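Local coordinates for protein malate dehydrogenase (Naegleria fowleri, PDB 6UM4) that probably catalyses the reversible oxidation of malate to oxaloacetate with a nicotinamide dinucleotide as coenzyme, at residues 97-103 against 174-180; 260-264 against 299-303; 366-372 against 404-408. One frame throughout, in Å; residues are numbered along the deposited sequence.

Followed from the N terminus, the contacts come in series; none encloses or crosses another. In contact 1, segments 97-103 and 174-180 meet after 70 residues through strands 129-134 and 158-164, joining the two central strands of the parallel sheet in the NAD-binding domain. After strands 218-221 and 245-247 complete the sheet, the chain enters the C-terminal alpha/beta domain, where contact 2 closes a loop from the end of helix 250-264, through antiparallel strands 271-277, 285-287 and 292-293, toward helix 305-317. Contact 3 closes a 31-residue loop through strands 371-380 and 383-386, setting helix 394-414 against the start of strand 371-380 and the loop before it. Its centre lies about 26 Å from that of contact 1.

Contact 1 (97-103 against 174-180); sequences PVTITVS and ADYAILL
Strands 98-102 and 176-179 run parallel, 4.5 Å apart at closest approach and with their directions 15° apart, in the register Ile-100 with Tyr-176, Thr-101 with Ala-177 and Val-102 with Ile-178. The second segment enters at Ala-174, whose CB lies 3.4 Å from Thr-101 OG1, a hydroxyl hydrogen-bonded to Ala-170 O. Asp-175 bends the chain (phi/psi -95/-26) so that its N and that of Tyr-176 both donate to Thr-99 O, at 2.8 and 3.1 Å; its side chain, chi1 m, returns OD2 to accept from Thr-99 N at 2.9 Å. From Tyr-176 the backbone is extended. Tyr-176 O takes Thr-101 N at 2.8 Å, and the ring, chi1 m, meets Val-98 CG2 at its edge, 3.8 Å from CE2, while Tyr-176 CB rests 3.9 Å from Ile-100 CG2. Strands one and four of a Rossmann fold adjoin in this way at the centre of the sheet (order 3-2-1-4-5-6), where their onward connections run toward opposite edges and the dinucleotide characteristically binds at the C-terminal ends. Ala-177, its CB on the opposite face from Tyr-176, brings CA to 3.2 Å from Thr-101 O. Ile-178 N donates to Thr-101 O at 2.9 Å, and Ile-178 O accepts from Ser-103 N at 3.2 Å; helix 332-348 touches Tyr-176 and Ile-178 through Met-343. Leu-179 CA lies 3.4 Å from Ser-103 OG, which is hydrogen-bonded to Gly-181 N. Leu-180 leaves the extended path (-93/-28), its CD1 3.8 Å from Val-102 CG1 and its side chain against helix 108-118.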
# COMPACT_ATOMS: atom_id res chain seq x y z
N PRO A 97 -10.91 4.60 19.75
CA PRO A 97 -9.65 4.42 19.02
C PRO A 97 -8.70 3.45 19.70
O PRO A 97 -8.72 3.26 20.91
CB PRO A 97 -9.06 5.84 18.98
CG PRO A 97 -9.68 6.53 20.14
CD PRO A 97 -11.06 5.96 20.28
N VAL A 98 -7.86 2.81 18.88
CA VAL A 98 -6.74 2.01 19.36
C VAL A 98 -5.45 2.68 18.90
O VAL A 98 -5.42 3.44 17.93
CB VAL A 98 -6.81 0.55 18.86
CG1 VAL A 98 -8.12 -0.08 19.29
CG2 VAL A 98 -6.64 0.52 17.33
N THR A 99 -4.37 2.38 19.61
CA THR A 99 -3.05 2.95 19.38
C THR A 99 -2.09 1.88 18.85
O THR A 99 -1.94 0.82 19.48
CB THR A 99 -2.51 3.54 20.68
OG1 THR A 99 -3.34 4.63 21.08
CG2 THR A 99 -1.09 4.05 20.51
N ILE A 100 -1.41 2.17 17.74
CA ILE A 100 -0.48 1.23 17.12
C ILE A 100 0.91 1.87 17.07
O ILE A 100 1.08 2.92 16.44
CB ILE A 100 -0.92 0.83 15.71
CG1 ILE A 100 -2.39 0.41 15.67
CG2 ILE A 100 -0.06 -0.31 15.18
CD1 ILE A 100 -3.07 0.79 14.33
N THR A 101 1.90 1.22 17.66
CA THR A 101 3.29 1.67 17.57
C THR A 101 4.01 0.92 16.46
O THR A 101 3.98 -0.31 16.42
CB THR A 101 4.02 1.45 18.90
OG1 THR A 101 3.28 2.08 19.96
CG2 THR A 101 5.42 2.04 18.85
N VAL A 102 4.69 1.66 15.58
CA VAL A 102 5.44 1.05 14.48
C VAL A 102 6.86 1.59 14.55
O VAL A 102 7.07 2.80 14.49
CB VAL A 102 4.82 1.33 13.10
CG1 VAL A 102 5.66 0.67 12.01
CG2 VAL A 102 3.37 0.83 13.03
N SER A 103 7.83 0.68 14.69
CA SER A 103 9.23 1.06 14.63
C SER A 103 9.73 0.97 13.19
O SER A 103 9.01 0.54 12.28
CB SER A 103 10.06 0.16 15.56
OG SER A 103 10.11 -1.16 15.06
N ALA A 174 0.24 1.77 23.93
CA ALA A 174 0.12 0.93 22.74
C ALA A 174 -0.87 -0.20 22.98
O ALA A 174 -0.83 -0.87 24.02
CB ALA A 174 1.48 0.38 22.35
N ASP A 175 -1.79 -0.38 22.03
CA ASP A 175 -2.62 -1.57 21.96
C ASP A 175 -2.02 -2.60 21.02
O ASP A 175 -2.27 -3.80 21.17
CB ASP A 175 -4.03 -1.25 21.47
CG ASP A 175 -4.76 -0.34 22.39
OD1 ASP A 175 -4.91 -0.70 23.57
OD2 ASP A 175 -5.18 0.74 21.92
N TYR A 176 -1.24 -2.12 20.06
CA TYR A 176 -0.59 -2.93 19.05
C TYR A 176 0.80 -2.38 18.81
O TYR A 176 1.03 -1.17 18.89
CB TYR A 176 -1.39 -2.90 17.74
CG TYR A 176 -2.81 -3.38 17.89
CD1 TYR A 176 -3.09 -4.73 18.01
CD2 TYR A 176 -3.85 -2.49 17.95
CE1 TYR A 176 -4.40 -5.18 18.16
CE2 TYR A 176 -5.16 -2.93 18.09
CZ TYR A 176 -5.43 -4.27 18.20
OH TYR A 176 -6.74 -4.69 18.35
N ALA A 177 1.74 -3.28 18.52
CA ALA A 177 3.07 -2.84 18.12
C ALA A 177 3.56 -3.74 17.00
O ALA A 177 3.51 -4.97 17.10
CB ALA A 177 4.04 -2.84 19.31
N ILE A 178 4.04 -3.13 15.93
CA ILE A 178 4.63 -3.83 14.80
C ILE A 178 6.09 -3.41 14.74
O ILE A 178 6.40 -2.22 14.56
CB ILE A 178 3.91 -3.53 13.47
CG1 ILE A 178 2.46 -4.01 13.56
CG2 ILE A 178 4.61 -4.23 12.30
CD1 ILE A 178 1.62 -3.64 12.38
N LEU A 179 6.99 -4.36 14.95
CA LEU A 179 8.40 -4.06 15.14
C LEU A 179 9.16 -4.38 13.87
O LEU A 179 9.55 -5.52 13.63
CB LEU A 179 8.94 -4.84 16.34
CG LEU A 179 8.12 -4.50 17.57
CD1 LEU A 179 8.72 -5.04 18.85
CD2 LEU A 179 7.94 -2.95 17.65
N LEU A 180 9.36 -3.34 13.04
CA LEU A 180 10.10 -3.44 11.79
C LEU A 180 11.56 -3.09 11.98
O LEU A 180 12.42 -3.59 11.24
CB LEU A 180 9.51 -2.50 10.73
CG LEU A 180 8.00 -2.59 10.48
CD1 LEU A 180 7.55 -1.48 9.51
CD2 LEU A 180 7.66 -3.95 9.91

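Contact 2 (260-264 against 299-303); sequences VAAKV and LNVIN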
# COMPACT_ATOMS: atom_id res chain seq x y z
N VAL A 260 2.25 -22.95 -4.88
CA VAL A 260 1.24 -23.95 -5.19
C VAL A 260 0.34 -23.48 -6.31
O VAL A 260 0.10 -24.20 -7.29
CB VAL A 260 0.41 -24.28 -3.94
CG1 VAL A 260 -0.78 -25.15 -4.33
CG2 VAL A 260 1.27 -24.94 -2.87
N ALA A 261 -0.21 -22.27 -6.17
CA ALA A 261 -1.15 -21.75 -7.16
C ALA A 261 -0.52 -21.63 -8.54
O ALA A 261 -1.17 -21.93 -9.55
CB ALA A 261 -1.69 -20.40 -6.69
N ALA A 262 0.73 -21.18 -8.61
CA ALA A 262 1.39 -21.08 -9.90
C ALA A 262 1.64 -22.47 -10.51
O ALA A 262 1.39 -22.68 -11.70
CB ALA A 262 2.69 -20.30 -9.76
N LYS A 263 2.12 -23.42 -9.71
CA LYS A 263 2.45 -24.75 -10.23
C LYS A 263 1.19 -25.51 -10.64
O LYS A 263 1.15 -26.13 -11.71
CB LYS A 263 3.24 -25.55 -9.19
CG LYS A 263 3.67 -26.92 -9.70
CD LYS A 263 4.84 -26.85 -10.66
CE LYS A 263 5.16 -28.25 -11.18
NZ LYS A 263 6.19 -28.25 -12.24
N VAL A 264 0.16 -25.50 -9.79
CA VAL A 264 -1.05 -26.27 -10.03
C VAL A 264 -2.02 -25.53 -10.95
O VAL A 264 -2.84 -26.16 -11.63
CB VAL A 264 -1.70 -26.59 -8.67
CG1 VAL A 264 -3.13 -27.09 -8.83
CG2 VAL A 264 -0.85 -27.60 -7.94
N LEU A 299 -4.15 -37.38 -9.56
CA LEU A 299 -2.76 -36.98 -9.78
C LEU A 299 -2.61 -35.49 -9.54
O LEU A 299 -3.38 -34.69 -10.06
CB LEU A 299 -2.34 -37.31 -11.21
CG LEU A 299 -2.29 -38.79 -11.55
CD1 LEU A 299 -1.74 -39.00 -12.95
CD2 LEU A 299 -1.45 -39.46 -10.53
N ASN A 300 -1.65 -35.13 -8.69
CA ASN A 300 -1.40 -33.73 -8.37
C ASN A 300 0.01 -33.61 -7.82
O ASN A 300 0.39 -34.36 -6.92
CB ASN A 300 -2.44 -33.21 -7.38
CG ASN A 300 -2.38 -31.70 -7.22
OD1 ASN A 300 -1.40 -31.16 -6.68
ND2 ASN A 300 -3.37 -31.01 -7.77
N VAL A 301 0.74 -32.63 -8.34
CA VAL A 301 2.17 -32.49 -8.04
C VAL A 301 2.46 -32.25 -6.55
O VAL A 301 3.57 -32.55 -6.10
CB VAL A 301 2.77 -31.37 -8.91
CG1 VAL A 301 2.27 -30.01 -8.45
CG2 VAL A 301 4.30 -31.43 -8.87
N ILE A 302 1.51 -31.73 -5.77
CA ILE A 302 1.83 -31.48 -4.36
C ILE A 302 1.91 -32.76 -3.54
O ILE A 302 2.29 -32.71 -2.37
CB ILE A 302 0.84 -30.49 -3.69
CG1 ILE A 302 -0.55 -31.10 -3.54
CG2 ILE A 302 0.77 -29.15 -4.45
CD1 ILE A 302 -1.45 -30.32 -2.58
N ASN A 303 1.56 -33.90 -4.13
CA ASN A 303 1.83 -35.19 -3.47
C ASN A 303 3.25 -35.67 -3.71
O ASN A 303 3.73 -36.56 -3.00
CB ASN A 303 0.88 -36.27 -4.00
CG ASN A 303 -0.59 -35.95 -3.76
OD1 ASN A 303 -0.96 -35.44 -2.71
ND2 ASN A 303 -1.43 -36.26 -4.74
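Apolar side chains do most of the work between the last turn of helix 250-264 and the loop 299-303, which leads into helix 305-317 of the C-terminal alpha/beta domain. Val-264 is central: its CG2 lies 4.0 Å from Val-301 CG1 and 4.1 Å from Ile-302 CG2. One turn earlier Val-260 points its CG1 at the same methyl, Ile-302 CG2, at 4.3 Å, so Ile-302 touches both valines. Lys-263 joins through its aliphatic portion, with CG 3.6 Å from Val-301 CG1, while its chain runs on past the loop. No hydrogen bond spans the two segments; the polar bonds are internal to each. Val-264 N donates to Val-260 O at 2.8 Å in the helix. Asn-300 OD1 accepts from Ile-302 N at 3.1 Å, forming an Asx turn, and Asn-303 N to Asn-300 O, 3.1 Å, is the i+3 to i bond of the 3-10 turn 301-303. Here the CA-to-CB bonds of Val-301 and Ile-302 point toward the helix, and Asn-300 OD1 lies 3.8 Å from Val-264 CG2. Around this small cluster, Trp-307 of helix 305-317 packs on Lys-263, Val-301 and Ile-302, Phe-312 of that helix reaches Val-260, and Ile-293 of strand 292-293 lies against Val-264 and Ile-302.

Contact 3 (366-372 against 404-408); sequences IPRGIWC and VKELI
A bent loop, 366-370, running into strand 371-380 lies along helix 394-414, with Val-404, Leu-407 and Ile-408 offering the helical surface. CA atoms pair at 7.5 Å for Ile-366 with Val-404 and at 6.7 Å for Ile-370 with Leu-407. Pro-367 and Arg-368 are extended; Gly-369 then turns at positive phi (87/-4), and Ile-370 (-111/156) resumes an extended path. The chief bump is Ile-370, chi1 p and chi2 t, which enters the hollow between the three helix side chains: its CD1 sits 3.8 Å from Leu-407 CD1 and 4.3 Å from Val-404 CG1, its CG2 4.4 Å from Ile-408 CG1. Beside it the Pro-367 ring lies against Val-404 and Ile-408, with CD 3.6 Å from Val-404 CG1 and CG 4.1 Å from Ile-408 CD1. In return Leu-407, chi1 m and chi2 t, pushes CD1 toward the strand, 4.1 Å from Cys-372 CB and 3.4 Å from Trp-371 O, which is hydrogen-bonded to Asn-227 ND2. Ile-366 CG2 adds a smaller touch on Val-404 CG2 at 4.2 Å. The indole of Trp-371 leads away to helix 226-235, with NE1 hydrogen-bonded to Ile-245 O. One turn on, Lys-411 NZ of the helix hydrogen-bonds Gly-369 O. Between the two segments themselves no hydrogen bond forms, so their fit rests on van der Waals contact and burial of aliphatic groups.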
# COMPACT_ATOMS: atom_id res chain seq x y z
N ILE A 366 7.70 -29.88 20.47
CA ILE A 366 8.70 -28.85 20.18
C ILE A 366 9.29 -28.33 21.49
O ILE A 366 8.53 -28.11 22.45
CB ILE A 366 8.07 -27.72 19.36
CG1 ILE A 366 7.72 -28.25 17.96
CG2 ILE A 366 8.99 -26.53 19.24
CD1 ILE A 366 6.82 -27.29 17.16
N PRO A 367 10.61 -28.17 21.61
CA PRO A 367 11.19 -27.68 22.86
C PRO A 367 10.59 -26.34 23.28
O PRO A 367 10.31 -25.48 22.45
CB PRO A 367 12.68 -27.55 22.54
CG PRO A 367 12.91 -28.55 21.42
CD PRO A 367 11.64 -28.52 20.61
N ARG A 368 10.41 -26.18 24.59
CA ARG A 368 9.85 -24.96 25.17
C ARG A 368 10.90 -23.85 25.19
O ARG A 368 12.11 -24.08 25.12
CB ARG A 368 9.34 -25.25 26.59
CG ARG A 368 8.46 -26.53 26.68
CD ARG A 368 8.00 -26.88 28.10
NE ARG A 368 6.81 -26.12 28.51
CZ ARG A 368 5.59 -26.63 28.66
NH1 ARG A 368 4.58 -25.85 29.03
NH2 ARG A 368 5.38 -27.93 28.45
N GLY A 369 10.43 -22.62 25.29
CA GLY A 369 11.33 -21.50 25.40
C GLY A 369 11.82 -20.93 24.08
O GLY A 369 12.55 -19.93 24.09
N ILE A 370 11.47 -21.53 22.95
CA ILE A 370 11.77 -20.93 21.65
C ILE A 370 10.46 -20.50 21.03
O ILE A 370 9.39 -21.03 21.34
CB ILE A 370 12.51 -21.88 20.68
CG1 ILE A 370 11.73 -23.18 20.51
CG2 ILE A 370 13.94 -22.14 21.12
CD1 ILE A 370 12.20 -24.00 19.33
N TRP A 371 10.57 -19.53 20.11
CA TRP A 371 9.45 -19.15 19.27
C TRP A 371 9.55 -19.95 17.98
O TRP A 371 10.62 -20.00 17.35
CB TRP A 371 9.44 -17.65 18.99
CG TRP A 371 8.53 -16.84 19.88
CD1 TRP A 371 7.49 -16.05 19.48
CD2 TRP A 371 8.58 -16.74 21.31
NE1 TRP A 371 6.89 -15.48 20.57
CE2 TRP A 371 7.55 -15.87 21.71
CE3 TRP A 371 9.42 -17.29 22.28
CZ2 TRP A 371 7.31 -15.53 23.05
CZ3 TRP A 371 9.18 -16.97 23.63
CH2 TRP A 371 8.13 -16.10 23.99
N CYS A 372 8.46 -20.59 17.60
CA CYS A 372 8.50 -21.54 16.51
C CYS A 372 7.21 -21.42 15.73
O CYS A 372 6.13 -21.44 16.33
CB CYS A 372 8.66 -22.96 17.06
SG CYS A 372 8.70 -24.23 15.80
N VAL A 404 14.24 -26.43 14.46
CA VAL A 404 14.33 -26.34 15.92
C VAL A 404 15.79 -26.26 16.36
O VAL A 404 16.16 -25.42 17.18
CB VAL A 404 13.59 -27.52 16.56
CG1 VAL A 404 13.99 -27.68 18.02
CG2 VAL A 404 12.09 -27.29 16.44
N LYS A 405 16.64 -27.09 15.76
CA LYS A 405 18.06 -27.04 16.05
C LYS A 405 18.63 -25.64 15.82
O LYS A 405 19.44 -25.16 16.61
CB LYS A 405 18.79 -28.08 15.21
CG LYS A 405 20.27 -28.24 15.51
CD LYS A 405 20.84 -29.39 14.67
CE LYS A 405 22.29 -29.67 15.03
NZ LYS A 405 23.16 -28.52 14.69
N GLU A 406 18.23 -24.99 14.73
CA GLU A 406 18.75 -23.65 14.48
C GLU A 406 18.22 -22.66 15.51
O GLU A 406 18.96 -21.81 15.99
CB GLU A 406 18.36 -23.20 13.09
CG GLU A 406 18.93 -21.86 12.75
CD GLU A 406 18.50 -21.40 11.39
OE1 GLU A 406 17.28 -21.35 11.13
OE2 GLU A 406 19.40 -21.12 10.58
N LEU A 407 16.94 -22.78 15.86
CA LEU A 407 16.36 -21.90 16.86
C LEU A 407 17.06 -22.08 18.21
O LEU A 407 17.34 -21.10 18.91
CB LEU A 407 14.87 -22.19 17.00
CG LEU A 407 13.96 -21.69 15.86
CD1 LEU A 407 12.60 -22.36 15.91
CD2 LEU A 407 13.81 -20.16 15.96
N ILE A 408 17.37 -23.32 18.58
CA ILE A 408 18.08 -23.53 19.84
C ILE A 408 19.47 -22.90 19.78
O ILE A 408 19.93 -22.29 20.76
CB ILE A 408 18.13 -25.03 20.18
CG1 ILE A 408 16.72 -25.51 20.55
CG2 ILE A 408 19.09 -25.27 21.34
CD1 ILE A 408 16.58 -26.99 20.68